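Local structure of putative serine phosphatase (Pseudomonas aeruginosa, 6K4E) at residues 84-89 / 292-297; 190-195 / 235-240; 242-247 / 288-293; 250-255 / 278-283. The protein is the PP2C-type phosphatase domain of SiaA, which probably dephosphorylates a phosphoprotein in the SiaABC threonine phosphorylation pathway controlling biofilm formation. All blocks are in the same frame, centred on the assembly; numbering follows the deposited sequence.

Contact 1. Residues 84-89 / 292-297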
loop_
_atom_site.group_PDB
_atom_site.type_symbol
_atom_site.label_atom_id
_atom_site.label_comp_id
_atom_site.label_asym_id
_atom_site.label_seq_id
_atom_site.Cartn_x
_atom_site.Cartn_y
_atom_site.Cartn_z
ATOM N N ILE B 84 -16.866 -14.636 6.847
ATOM C CA ILE B 84 -15.575 -14.342 6.237
ATOM C C ILE B 84 -14.628 -15.467 6.482
ATOM O O ILE B 84 -14.514 -15.965 7.603
ATOM C CB ILE B 84 -14.989 -12.950 6.669
ATOM C CG1 ILE B 84 -13.642 -12.655 5.980
ATOM C CG2 ILE B 84 -14.891 -12.766 8.158
ATOM C CD1 ILE B 84 -13.710 -12.601 4.416
ATOM N N LEU B 85 -13.988 -15.894 5.432
ATOM C CA LEU B 85 -12.942 -16.910 5.491
ATOM C C LEU B 85 -11.726 -16.203 4.892
ATOM O O LEU B 85 -11.762 -15.812 3.727
ATOM C CB LEU B 85 -13.342 -18.145 4.658
ATOM C CG LEU B 85 -12.736 -19.501 5.057
ATOM C CD1 LEU B 85 -13.271 -20.621 4.155
ATOM C CD2 LEU B 85 -11.187 -19.493 4.993
ATOM N N TRP B 86 -10.705 -15.929 5.700
ATOM C CA TRP B 86 -9.551 -15.202 5.175
ATOM C C TRP B 86 -8.297 -15.809 5.723
ATOM O O TRP B 86 -8.021 -15.646 6.899
ATOM C CB TRP B 86 -9.638 -13.709 5.524
ATOM C CG TRP B 86 -8.528 -12.887 4.937
ATOM C CD1 TRP B 86 -8.388 -12.495 3.640
ATOM C CD2 TRP B 86 -7.403 -12.346 5.647
ATOM N NE1 TRP B 86 -7.239 -11.739 3.493
ATOM C CE2 TRP B 86 -6.633 -11.607 4.716
ATOM C CE3 TRP B 86 -6.992 -12.374 6.990
ATOM C CZ2 TRP B 86 -5.488 -10.893 5.094
ATOM C CZ3 TRP B 86 -5.838 -11.696 7.354
ATOM C CH2 TRP B 86 -5.100 -10.971 6.410
ATOM N N LYS B 87 -7.563 -16.547 4.887
ATOM C CA LYS B 87 -6.372 -17.231 5.340
ATOM C C LYS B 87 -5.237 -17.017 4.356
ATOM O O LYS B 87 -5.158 -17.760 3.371
ATOM C CB LYS B 87 -6.674 -18.751 5.567
ATOM C CG LYS B 87 -5.490 -19.671 5.973
ATOM C CD LYS B 87 -4.872 -19.419 7.361
ATOM C CE LYS B 87 -3.618 -20.241 7.578
ATOM N NZ LYS B 87 -2.436 -19.676 6.869
ATOM N N PRO B 88 -4.307 -16.054 4.637
ATOM C CA PRO B 88 -3.164 -15.860 3.741
ATOM C C PRO B 88 -2.270 -17.083 3.779
ATOM O O PRO B 88 -2.220 -17.787 4.803
ATOM C CB PRO B 88 -2.447 -14.635 4.349
ATOM C CG PRO B 88 -3.447 -13.975 5.183
ATOM C CD PRO B 88 -4.230 -15.107 5.770
ATOM N N ARG B 89 -1.575 -17.356 2.666
ATOM C CA ARG B 89 -0.664 -18.498 2.574
ATOM C C ARG B 89 0.488 -18.254 3.561
ATOM O O ARG B 89 0.815 -19.119 4.368
ATOM C CB ARG B 89 -0.161 -18.675 1.149
ATOM C CG ARG B 89 0.593 -19.971 0.935
ATOM C CD ARG B 89 1.197 -19.999 -0.454
ATOM N NE ARG B 89 2.638 -19.802 -0.404
ATOM C CZ ARG B 89 3.478 -20.179 -1.361
ATOM N NH1 ARG B 89 3.025 -20.779 -2.451
ATOM N NH2 ARG B 89 4.778 -19.961 -1.234
ATOM N N ASP B 292 -3.290 -17.905 -1.124
ATOM C CA ASP B 292 -4.092 -17.161 -0.166
ATOM C C ASP B 292 -5.549 -17.570 -0.389
ATOM O O ASP B 292 -5.992 -17.711 -1.541
ATOM C CB ASP B 292 -3.938 -15.655 -0.423
ATOM C CG ASP B 292 -2.539 -15.160 -0.244
ATOM O OD1 ASP B 292 -1.917 -15.529 0.745
ATOM O OD2 ASP B 292 -2.073 -14.381 -1.097
ATOM N N ILE B 293 -6.272 -17.799 0.698
ATOM C CA ILE B 293 -7.675 -18.189 0.644
ATOM C C ILE B 293 -8.562 -17.037 1.170
ATOM O O ILE B 293 -8.218 -16.387 2.154
ATOM C CB ILE B 293 -7.902 -19.546 1.398
ATOM C CG1 ILE B 293 -7.170 -20.702 0.672
ATOM C CG2 ILE B 293 -9.397 -19.872 1.586
ATOM C CD1 ILE B 293 -6.882 -21.944 1.480
ATOM N N THR B 294 -9.675 -16.766 0.467
ATOM C CA THR B 294 -10.696 -15.793 0.846
ATOM C C THR B 294 -12.017 -16.251 0.322
ATOM O O THR B 294 -12.129 -16.586 -0.851
ATOM C CB THR B 294 -10.447 -14.355 0.335
ATOM O OG1 THR B 294 -9.082 -14.035 0.532
ATOM C CG2 THR B 294 -11.326 -13.301 1.090
ATOM N N ILE B 295 -13.013 -16.279 1.216
ATOM C CA ILE B 295 -14.401 -16.517 0.880
ATOM C C ILE B 295 -15.207 -15.492 1.670
ATOM O O ILE B 295 -15.199 -15.518 2.888
ATOM C CB ILE B 295 -14.935 -17.967 1.093
ATOM C CG1 ILE B 295 -14.122 -18.997 0.312
ATOM C CG2 ILE B 295 -16.447 -18.045 0.745
ATOM C CD1 ILE B 295 -14.756 -20.436 0.383
ATOM N N LEU B 296 -15.901 -14.606 0.964
ATOM C CA LEU B 296 -16.792 -13.638 1.572
ATOM C C LEU B 296 -18.198 -13.999 1.140
ATOM O O LEU B 296 -18.500 -14.071 -0.055
ATOM C CB LEU B 296 -16.411 -12.189 1.196
ATOM C CG LEU B 296 -17.162 -11.043 1.892
ATOM C CD1 LEU B 296 -17.394 -11.314 3.380
ATOM C CD2 LEU B 296 -16.467 -9.724 1.651
ATOM N N SER B 297 -19.027 -14.343 2.130
ATOM C CA SER B 297 -20.385 -14.759 1.870
ATOM C C SER B 297 -21.324 -13.808 2.516
ATOM O O SER B 297 -20.984 -13.228 3.533
ATOM C CB SER B 297 -20.618 -16.183 2.365
ATOM O OG SER B 297 -21.951 -16.625 2.159
#

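Contact 2. Residues 190-195 / 235-240. With MG (magnesium ion), chain H; MG (magnesium ion), chain F.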
loop_
_atom_site.group_PDB
_atom_site.type_symbol
_atom_site.label_atom_id
_atom_site.label_comp_id
_atom_site.label_asym_id
_atom_site.label_seq_id
_atom_site.Cartn_x
_atom_site.Cartn_y
_atom_site.Cartn_z
ATOM N N ALA B 190 -13.458 -9.319 -12.561
ATOM C CA ALA B 190 -12.283 -9.544 -13.400
ATOM C C ALA B 190 -11.639 -10.819 -12.836
ATOM O O ALA B 190 -11.038 -10.768 -11.766
ATOM C CB ALA B 190 -11.323 -8.370 -13.289
ATOM N N LYS B 191 -11.926 -11.975 -13.463
ATOM C CA LYS B 191 -11.414 -13.303 -13.130
ATOM C C LYS B 191 -11.922 -13.820 -11.781
ATOM O O LYS B 191 -11.287 -14.697 -11.180
ATOM C CB LYS B 191 -9.875 -13.356 -13.229
ATOM C CG LYS B 191 -9.353 -13.311 -14.682
ATOM C CD LYS B 191 -7.838 -13.305 -14.800
ATOM C CE LYS B 191 -7.163 -14.594 -14.396
ATOM N NZ LYS B 191 -5.692 -14.405 -14.265
ATOM N N ILE B 192 -13.068 -13.275 -11.314
ATOM C CA ILE B 192 -13.746 -13.678 -10.074
ATOM C C ILE B 192 -15.230 -13.785 -10.358
ATOM O O ILE B 192 -15.794 -12.939 -11.051
ATOM C CB ILE B 192 -13.386 -12.846 -8.796
ATOM C CG1 ILE B 192 -11.959 -13.278 -8.298
ATOM C CG2 ILE B 192 -14.451 -13.053 -7.638
ATOM C CD1 ILE B 192 -11.453 -12.666 -7.139
ATOM N N SER B 193 -15.831 -14.877 -9.881
ATOM C CA SER B 193 -17.245 -15.189 -10.087
ATOM C C SER B 193 -18.053 -14.929 -8.847
ATOM O O SER B 193 -17.530 -15.006 -7.727
ATOM C CB SER B 193 -17.414 -16.667 -10.444
ATOM O OG SER B 193 -16.630 -17.049 -11.559
ATOM N N LEU B 194 -19.341 -14.678 -9.038
ATOM C CA LEU B 194 -20.291 -14.609 -7.949
ATOM C C LEU B 194 -21.103 -15.911 -8.010
ATOM O O LEU B 194 -21.706 -16.216 -9.027
ATOM C CB LEU B 194 -21.201 -13.378 -8.023
ATOM C CG LEU B 194 -22.322 -13.311 -6.964
ATOM C CD1 LEU B 194 -21.789 -12.983 -5.599
ATOM C CD2 LEU B 194 -23.324 -12.308 -7.339
ATOM N N TYR B 195 -21.067 -16.698 -6.931
ATOM C CA TYR B 195 -21.814 -17.919 -6.824
ATOM C C TYR B 195 -23.054 -17.576 -5.972
ATOM O O TYR B 195 -22.961 -16.754 -5.066
ATOM C CB TYR B 195 -20.966 -18.965 -6.113
ATOM C CG TYR B 195 -20.025 -19.725 -7.017
ATOM C CD1 TYR B 195 -20.451 -20.857 -7.706
ATOM C CD2 TYR B 195 -18.686 -19.349 -7.142
ATOM C CE1 TYR B 195 -19.589 -21.571 -8.532
ATOM C CE2 TYR B 195 -17.811 -20.057 -7.968
ATOM C CZ TYR B 195 -18.271 -21.171 -8.662
ATOM O OH TYR B 195 -17.426 -21.930 -9.435
ATOM N N LEU B 235 -18.441 -15.015 -2.688
ATOM C CA LEU B 235 -17.381 -14.369 -3.434
ATOM C C LEU B 235 -16.109 -15.009 -2.955
ATOM O O LEU B 235 -15.709 -14.767 -1.830
ATOM C CB LEU B 235 -17.378 -12.851 -3.149
ATOM C CG LEU B 235 -18.395 -12.030 -3.937
ATOM C CD1 LEU B 235 -18.467 -10.594 -3.410
ATOM C CD2 LEU B 235 -18.072 -12.014 -5.442
ATOM N N SER B 236 -15.471 -15.815 -3.793
ATOM C CA SER B 236 -14.235 -16.467 -3.404
ATOM C C SER B 236 -13.133 -16.165 -4.406
ATOM O O SER B 236 -13.392 -16.124 -5.598
ATOM C CB SER B 236 -14.442 -17.981 -3.321
ATOM O OG SER B 236 -13.207 -18.668 -3.192
ATOM N N THR B 237 -11.887 -16.047 -3.931
ATOM C CA THR B 237 -10.721 -15.925 -4.825
ATOM C C THR B 237 -10.389 -17.342 -5.290
ATOM O O THR B 237 -10.998 -18.303 -4.806
ATOM C CB THR B 237 -9.532 -15.257 -4.113
ATOM O OG1 THR B 237 -9.206 -16.010 -2.936
ATOM C CG2 THR B 237 -9.828 -13.784 -3.713
ATOM N N ASP B 238 -9.419 -17.498 -6.226
ATOM C CA ASP B 238 -9.081 -18.831 -6.707
ATOM C C ASP B 238 -8.435 -19.780 -5.655
ATOM O O ASP B 238 -8.390 -20.973 -5.886
ATOM C CB ASP B 238 -8.185 -18.723 -7.967
ATOM C CG ASP B 238 -6.868 -18.021 -7.750
ATOM O OD1 ASP B 238 -6.530 -17.731 -6.567
ATOM O OD2 ASP B 238 -6.164 -17.758 -8.753
ATOM N N GLY B 239 -7.862 -19.233 -4.589
ATOM C CA GLY B 239 -7.112 -20.001 -3.599
ATOM C C GLY B 239 -7.754 -21.257 -3.042
ATOM O O GLY B 239 -7.108 -22.297 -2.966
ATOM N N PHE B 240 -9.013 -21.163 -2.600
ATOM C CA PHE B 240 -9.780 -22.283 -2.042
ATOM C C PHE B 240 -10.018 -23.339 -3.148
ATOM O O PHE B 240 -9.898 -24.543 -2.888
ATOM C CB PHE B 240 -11.149 -21.772 -1.485
ATOM C CG PHE B 240 -11.904 -22.764 -0.620
ATOM C CD1 PHE B 240 -12.621 -23.813 -1.188
ATOM C CD2 PHE B 240 -11.913 -22.638 0.772
ATOM C CE1 PHE B 240 -13.315 -24.721 -0.381
ATOM C CE2 PHE B 240 -12.611 -23.550 1.571
ATOM C CZ PHE B 240 -13.307 -24.579 0.993
HETATM MG MG MG H . -6.613 -17.491 -10.941
HETATM MG MG MG F . -4.792 -16.412 -5.718
HETATM O O HOH W 1 -16.871 -16.898 -5.995
HETATM O O HOH W 2 -14.532 -17.233 -7.891
HETATM O O HOH W 3 -3.907 -16.372 -7.583
HETATM O O HOH W 4 -5.966 -16.178 -3.781
HETATM O O HOH W 5 -2.964 -15.493 -5.207
HETATM O O HOH W 6 -4.458 -18.265 -10.992
HETATM O O HOH W 7 -5.154 -15.662 -11.033
#

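Contact 3. Residues 242-247 / 288-293. With MG (magnesium ion), chain F.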
loop_
_atom_site.group_PDB
_atom_site.type_symbol
_atom_site.label_atom_id
_atom_site.label_comp_id
_atom_site.label_asym_id
_atom_site.label_seq_id
_atom_site.Cartn_x
_atom_site.Cartn_y
_atom_site.Cartn_z
ATOM N N ASP B 242 -8.287 -23.780 -5.826
ATOM C CA ASP B 242 -6.996 -24.283 -6.303
ATOM C C ASP B 242 -6.283 -25.109 -5.262
ATOM O O ASP B 242 -5.256 -25.698 -5.574
ATOM C CB ASP B 242 -6.099 -23.120 -6.794
ATOM C CG ASP B 242 -6.577 -22.437 -8.068
ATOM O OD1 ASP B 242 -7.517 -22.970 -8.721
ATOM O OD2 ASP B 242 -5.996 -21.398 -8.428
ATOM N N GLN B 243 -6.810 -25.171 -4.035
ATOM C CA GLN B 243 -6.171 -25.958 -2.978
ATOM C C GLN B 243 -5.996 -27.412 -3.374
ATOM O O GLN B 243 -6.993 -28.117 -3.585
ATOM C CB GLN B 243 -6.929 -25.884 -1.660
ATOM C CG GLN B 243 -6.203 -26.607 -0.489
ATOM C CD GLN B 243 -4.775 -26.123 -0.272
ATOM O OE1 GLN B 243 -4.517 -24.936 -0.049
ATOM N NE2 GLN B 243 -3.815 -27.018 -0.421
ATOM N N ALA B 244 -4.723 -27.853 -3.460
ATOM C CA ALA B 244 -4.362 -29.218 -3.770
ATOM C C ALA B 244 -4.753 -30.130 -2.581
ATOM O O ALA B 244 -4.751 -29.684 -1.441
ATOM C CB ALA B 244 -2.869 -29.287 -4.019
ATOM N N GLY B 245 -5.121 -31.373 -2.876
ATOM C CA GLY B 245 -5.484 -32.350 -1.859
ATOM C C GLY B 245 -6.199 -33.555 -2.421
ATOM O O GLY B 245 -6.242 -33.755 -3.640
ATOM N N GLY B 246 -6.784 -34.338 -1.520
ATOM C CA GLY B 246 -7.535 -35.535 -1.870
ATOM C C GLY B 246 -6.626 -36.686 -2.220
ATOM O O GLY B 246 -5.438 -36.680 -1.870
ATOM N N GLU B 247 -7.165 -37.675 -2.939
ATOM C CA GLU B 247 -6.448 -38.902 -3.277
ATOM C C GLU B 247 -5.237 -38.729 -4.191
ATOM O O GLU B 247 -4.270 -39.468 -4.029
ATOM C CB GLU B 247 -7.415 -39.936 -3.870
ATOM C CG GLU B 247 -8.588 -40.217 -2.943
ATOM C CD GLU B 247 -9.547 -41.297 -3.397
ATOM O OE1 GLU B 247 -9.424 -42.442 -2.904
ATOM O OE2 GLU B 247 -10.448 -40.987 -4.212
ATOM N N PRO B 288 0.605 -28.682 1.643
ATOM C CA PRO B 288 0.741 -27.284 2.087
ATOM C C PRO B 288 -0.334 -26.417 1.443
ATOM O O PRO B 288 -0.930 -26.823 0.431
ATOM C CB PRO B 288 2.134 -26.883 1.570
ATOM C CG PRO B 288 2.369 -27.781 0.398
ATOM C CD PRO B 288 1.755 -29.094 0.806
ATOM N N GLN B 289 -0.614 -25.244 2.050
ATOM C CA GLN B 289 -1.563 -24.289 1.486
ATOM C C GLN B 289 -0.871 -23.737 0.234
ATOM O O GLN B 289 0.289 -23.324 0.279
ATOM C CB GLN B 289 -1.903 -23.177 2.485
ATOM C CG GLN B 289 -3.115 -22.347 2.063
ATOM C CD GLN B 289 -3.431 -21.252 3.034
ATOM O OE1 GLN B 289 -3.173 -21.362 4.218
ATOM N NE2 GLN B 289 -4.005 -20.168 2.559
ATOM N N ARG B 290 -1.553 -23.847 -0.889
ATOM C CA ARG B 290 -1.052 -23.495 -2.216
ATOM C C ARG B 290 -1.103 -21.989 -2.506
ATOM O O ARG B 290 -0.229 -21.476 -3.192
ATOM C CB ARG B 290 -1.869 -24.310 -3.260
ATOM C CG ARG B 290 -1.238 -24.387 -4.610
ATOM C CD ARG B 290 -1.584 -25.665 -5.320
ATOM N NE ARG B 290 -0.521 -25.924 -6.275
ATOM C CZ ARG B 290 -0.378 -27.042 -6.969
ATOM N NH1 ARG B 290 -1.248 -28.034 -6.831
ATOM N NH2 ARG B 290 0.637 -27.181 -7.810
ATOM N N ASP B 291 -2.145 -21.290 -1.996
ATOM C CA ASP B 291 -2.375 -19.869 -2.258
ATOM C C ASP B 291 -3.188 -19.240 -1.116
ATOM O O ASP B 291 -3.646 -19.943 -0.207
ATOM C CB ASP B 291 -3.133 -19.719 -3.612
ATOM C CG ASP B 291 -3.204 -18.310 -4.168
ATOM O OD1 ASP B 291 -2.443 -17.438 -3.689
ATOM O OD2 ASP B 291 -4.004 -18.080 -5.094
ATOM N N ASP B 292 -3.290 -17.905 -1.124
ATOM C CA ASP B 292 -4.092 -17.161 -0.166
ATOM C C ASP B 292 -5.549 -17.570 -0.389
ATOM O O ASP B 292 -5.992 -17.711 -1.541
ATOM C CB ASP B 292 -3.938 -15.655 -0.423
ATOM C CG ASP B 292 -2.539 -15.160 -0.244
ATOM O OD1 ASP B 292 -1.917 -15.529 0.745
ATOM O OD2 ASP B 292 -2.073 -14.381 -1.097
ATOM N N ILE B 293 -6.272 -17.799 0.698
ATOM C CA ILE B 293 -7.675 -18.189 0.644
ATOM C C ILE B 293 -8.562 -17.037 1.170
ATOM O O ILE B 293 -8.218 -16.387 2.154
ATOM C CB ILE B 293 -7.902 -19.546 1.398
ATOM C CG1 ILE B 293 -7.170 -20.702 0.672
ATOM C CG2 ILE B 293 -9.397 -19.872 1.586
ATOM C CD1 ILE B 293 -6.882 -21.944 1.480
HETATM MG MG MG F . -4.792 -16.412 -5.718
HETATM O O HOH W 8 -4.052 -20.235 -7.078
HETATM O O HOH W 9 -4.015 -27.679 -6.989
HETATM O O HOH W 10 -4.656 -22.940 -1.964
HETATM O O HOH W 5 -2.964 -15.493 -5.207
HETATM O O HOH W 4 -5.966 -16.178 -3.781
HETATM O O HOH W 3 -3.907 -16.372 -7.583
#

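Contact 4. Residues 250-255 / 278-283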
loop_
_atom_site.group_PDB
_atom_site.type_symbol
_atom_site.label_atom_id
_atom_site.label_comp_id
_atom_site.label_asym_id
_atom_site.label_seq_id
_atom_site.Cartn_x
_atom_site.Cartn_y
_atom_site.Cartn_z
ATOM N N PHE B 250 -5.128 -33.202 -6.712
ATOM C CA PHE B 250 -5.846 -32.288 -7.598
ATOM C C PHE B 250 -6.341 -31.113 -6.776
ATOM O O PHE B 250 -6.604 -31.268 -5.571
ATOM C CB PHE B 250 -7.102 -32.969 -8.182
ATOM C CG PHE B 250 -6.906 -34.091 -9.171
ATOM C CD1 PHE B 250 -5.786 -34.126 -10.006
ATOM C CD2 PHE B 250 -7.795 -35.155 -9.223
ATOM C CE1 PHE B 250 -5.565 -35.213 -10.867
ATOM C CE2 PHE B 250 -7.585 -36.225 -10.100
ATOM C CZ PHE B 250 -6.458 -36.261 -10.896
ATOM N N GLY B 251 -6.556 -29.984 -7.440
ATOM C CA GLY B 251 -7.128 -28.813 -6.776
ATOM C C GLY B 251 -8.577 -29.114 -6.446
ATOM O O GLY B 251 -9.214 -29.915 -7.141
ATOM N N PHE B 252 -9.099 -28.543 -5.355
ATOM C CA PHE B 252 -10.489 -28.745 -4.945
ATOM C C PHE B 252 -11.415 -28.642 -6.173
ATOM O O PHE B 252 -12.070 -29.615 -6.498
ATOM C CB PHE B 252 -10.849 -27.721 -3.859
ATOM C CG PHE B 252 -12.114 -28.015 -3.107
ATOM C CD1 PHE B 252 -12.139 -28.987 -2.106
ATOM C CD2 PHE B 252 -13.264 -27.266 -3.332
ATOM C CE1 PHE B 252 -13.313 -29.231 -1.378
ATOM C CE2 PHE B 252 -14.434 -27.502 -2.588
ATOM C CZ PHE B 252 -14.447 -28.484 -1.628
ATOM N N GLY B 253 -11.353 -27.513 -6.891
ATOM C CA GLY B 253 -12.073 -27.286 -8.139
ATOM C C GLY B 253 -13.476 -26.730 -8.008
ATOM O O GLY B 253 -14.062 -26.717 -6.913
ATOM N N SER B 254 -14.007 -26.260 -9.171
ATOM C CA SER B 254 -15.336 -25.659 -9.363
ATOM C C SER B 254 -16.484 -26.613 -9.072
ATOM O O SER B 254 -17.483 -26.162 -8.503
ATOM C CB SER B 254 -15.509 -25.120 -10.789
ATOM O OG SER B 254 -14.566 -24.136 -11.171
ATOM N N ARG B 255 -16.387 -27.900 -9.494
ATOM C CA ARG B 255 -17.456 -28.880 -9.271
ATOM C C ARG B 255 -17.599 -29.236 -7.774
ATOM O O ARG B 255 -18.727 -29.176 -7.269
ATOM C CB ARG B 255 -17.332 -30.131 -10.170
ATOM C CG ARG B 255 -17.469 -29.780 -11.658
ATOM C CD ARG B 255 -16.854 -30.800 -12.618
ATOM N NE ARG B 255 -16.557 -30.204 -13.929
ATOM C CZ ARG B 255 -16.416 -30.895 -15.060
ATOM N NH1 ARG B 255 -16.553 -32.217 -15.062
ATOM N NH2 ARG B 255 -16.148 -30.268 -16.199
ATOM N N ALA B 278 -13.591 -26.889 7.690
ATOM C CA ALA B 278 -13.418 -28.323 7.945
ATOM C C ALA B 278 -13.385 -29.186 6.637
ATOM O O ALA B 278 -12.655 -30.170 6.596
ATOM C CB ALA B 278 -14.499 -28.829 8.890
ATOM N N THR B 279 -14.129 -28.787 5.576
ATOM C CA THR B 279 -14.161 -29.475 4.266
ATOM C C THR B 279 -12.805 -29.342 3.553
ATOM O O THR B 279 -12.328 -30.310 2.973
ATOM C CB THR B 279 -15.357 -28.997 3.399
ATOM O OG1 THR B 279 -16.572 -29.351 4.070
ATOM C CG2 THR B 279 -15.367 -29.584 1.983
ATOM N N LEU B 280 -12.182 -28.160 3.620
ATOM C CA LEU B 280 -10.876 -27.939 3.004
ATOM C C LEU B 280 -9.763 -28.600 3.817
ATOM O O LEU B 280 -8.870 -29.226 3.225
ATOM C CB LEU B 280 -10.578 -26.448 2.785
ATOM C CG LEU B 280 -9.428 -26.174 1.784
ATOM C CD1 LEU B 280 -9.800 -26.596 0.361
ATOM C CD2 LEU B 280 -9.068 -24.749 1.789
ATOM N N ALA B 281 -9.827 -28.489 5.160
ATOM C CA ALA B 281 -8.826 -29.105 6.046
ATOM C C ALA B 281 -8.768 -30.607 5.797
ATOM O O ALA B 281 -7.682 -31.170 5.651
ATOM C CB ALA B 281 -9.147 -28.807 7.495
ATOM N N GLU B 282 -9.938 -31.227 5.634
ATOM C CA GLU B 282 -10.081 -32.652 5.358
ATOM C C GLU B 282 -9.511 -33.025 4.007
ATOM O O GLU B 282 -8.731 -33.963 3.937
ATOM C CB GLU B 282 -11.550 -33.099 5.503
ATOM C CG GLU B 282 -11.817 -34.544 5.094
ATOM C CD GLU B 282 -12.608 -35.444 6.021
ATOM O OE1 GLU B 282 -12.991 -36.544 5.565
ATOM O OE2 GLU B 282 -12.842 -35.078 7.193
ATOM N N TYR B 283 -9.881 -32.264 2.944
ATOM C CA TYR B 283 -9.448 -32.457 1.563
ATOM C C TYR B 283 -7.950 -32.314 1.445
ATOM O O TYR B 283 -7.295 -33.194 0.930
ATOM C CB TYR B 283 -10.185 -31.484 0.619
ATOM C CG TYR B 283 -9.884 -31.749 -0.840
ATOM C CD1 TYR B 283 -10.395 -32.875 -1.487
ATOM C CD2 TYR B 283 -9.054 -30.897 -1.567
ATOM C CE1 TYR B 283 -10.078 -33.153 -2.815
ATOM C CE2 TYR B 283 -8.737 -31.160 -2.902
ATOM C CZ TYR B 283 -9.248 -32.295 -3.520
ATOM O OH TYR B 283 -8.946 -32.568 -4.830
#

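Contact 1. Residues 84-89 / 292-297
Leu85 lies alongside Ile293 and Ile295, all three pointing to one face of the antiparallel pair 84-87/293-297. Its CD2 meets Ile293 CG2 at 3.9 Å, and its CB lies beside that of Ile295. On the other face Trp86 and Thr294 run side by side. With Trp86 CG anti to the backbone N (chi1 -176°), the indole projects from the sheet on this face: Thr294 CG2 sits in plane at its edge, and Pro88 CG lies over one face, 3.6 Å above the plane and offset toward the rim. Ile84 CD1 reaches Leu296 CD1 on this side. Leu85 and Ile295, and Lys87 and Ile293, form two hydrogen-bonded pairs, the longest bond being Ile293 N to Lys87 O, 2.9 Å. Where the strand ends, Asp292 OD1 takes over as acceptor, its anti lone pair receiving Arg89 N at 2.7 Å in a nearly straight bond (169°). Helix 269-284 packs on the Leu85 face through Val277 and Leu280, strand 95-101 on the Trp86 face through Tyr97, and strand 231-236 flanks 293-300.

Contact 2. Residues 190-195 / 235-240
Ile192 and Thr237 lie side by side, Ile192 CD1 meeting Thr237 CG2 at 4.0 Å, while Ile192 CG2 rests near the carbonyl oxygen of Ser236. Farther along, Leu194 and Leu235 cross at a slant, with Leu194 CD1 3.8 Å from Leu235 CD2. No direct hydrogen bond joins the segments; two waters bridge the backbones instead. Water 1 donates a hydrogen bond to Ser193 O (2.6 Å) and accepts one from Ser236 N, and water 2 donates to Ser236 O while taking a weak bond from Ser193 N. Beyond this layer, Ser236 OG bonds Thr237 O at 2.8 Å, on a lone pair in the carbonyl plane, and Thr237 OG1 bonds Asp95. The chain then turns into helix 238-242, where Asp238 holds two magnesium ions. Its CG sits between the backbone N and the carbonyl carbon (chi1 61°); OD1 binds one ion at 2.3 Å and OD2 the other at 2.2 Å. Asp112 and Asp291 complete the protein ligands of the OD1-bound ion, together with waters 3, 4 and 5; water 3 also donates to Asp238 OD2. Asp238 thus links an ion of the Asp112-bridged binuclear centre of PP2C-type phosphatases to an additional magnesium, probably like the third metal of some bacterial relatives, and the metal charge probably offsets the gathered aspartates.

Contact 3. Residues 242-247 / 288-293
The carboxamide of Gln243 has its nitrogen held by two acceptors near the amide plane: NE2 donates to Pro288 O and to Ala244 O, both at 3.0 Å. At the other end OE1 accepts hydrogen bonds from Arg290 N (long, 3.3 Å) and from water 10, which in turn receives a weak bond from Asp291 N. A bend at chi2 (55°) turns the side chain toward the 288-290 backbone, and these bonds fix which way round the amide lies. The extended Arg290 side chain runs past Asp242 O, and Ala244 CB approaches its guanidinium obliquely, 3.5 Å from NH1. Water 9 spans Asp242 O and, weakly, that same NH1. Water 8 donates to both Asp242 OD2 and Asp291 OD2. The latter oxygen binds magnesium at 1.9 Å, so Asp242 is a second-shell residue, linked through water to a first-shell ligand. The contact joins the end of helix 238-242 and the start of strand 244-245 to the loop before strand 293-300, which carries Asp291; with Asp238 and Asp112 it meets one magnesium ion, as in PP2C-family phosphatases.

Contact 4. Residues 250-255 / 278-283
Phe252 turns its edge to the face of Tyr283 in a T-shaped stack, the planes at 85° and the centroids 5.3 Å apart. Phe252 CD1 stands 3.6 Å above the tyrosine plane, offset toward the rim. This is the tight part of the contact. Phe252 CG is anti to the backbone N (chi1 -166°), which carries the ring between the segments: Phe252 CD1 lies 4.2 Å from Leu280 CD1 and Phe252 CZ 3.9 Å from Thr279 CG2. The hydroxyl of Tyr283 continues past the stack and donates to Phe250 O at 2.8 Å, coming from above the carbonyl plane. Toward solvent the contact thins: of the exposed Phe250 side chain, CB lies beside Tyr283 OH while the ring leads away from the helix. Inward, Phe240, Phe257 and Met260 also pack on Phe252. Gly253 then takes the N-cap position of the helix that starts at Ser254. The T-shaped pair joins helix 269-284 to the turn between the small hairpin 244-245/250-251 and helix 254-264.

How the contacts relate
Contacts 1 and 2 belong to one antiparallel sheet, their centres 11 Å apart: Leu235 N lies 2.8 Å from Leu296 O, joining strands 231-236 and 293-300. Contacts 2 and 3 supply two aspartates to the same magnesium ion, with Asp238 OD1 2.9 Å from Asp291 OD2. Contact 3 shares Asp292 and Ile293 with contact 1, and Gln289 NE2 reaches back to Lys87 O at 2.8 Å. Contact 4, centred 7 Å from contact 3, meets it through the backbone pair Gln243 O and Phe252 N (2.8 Å). Leu280 CD2, 3.6 Å from Ile293 CD1, connects the helix of contact 4 to the sheet; the Leu280 side chain lies about 12 Å from a magnesium ion.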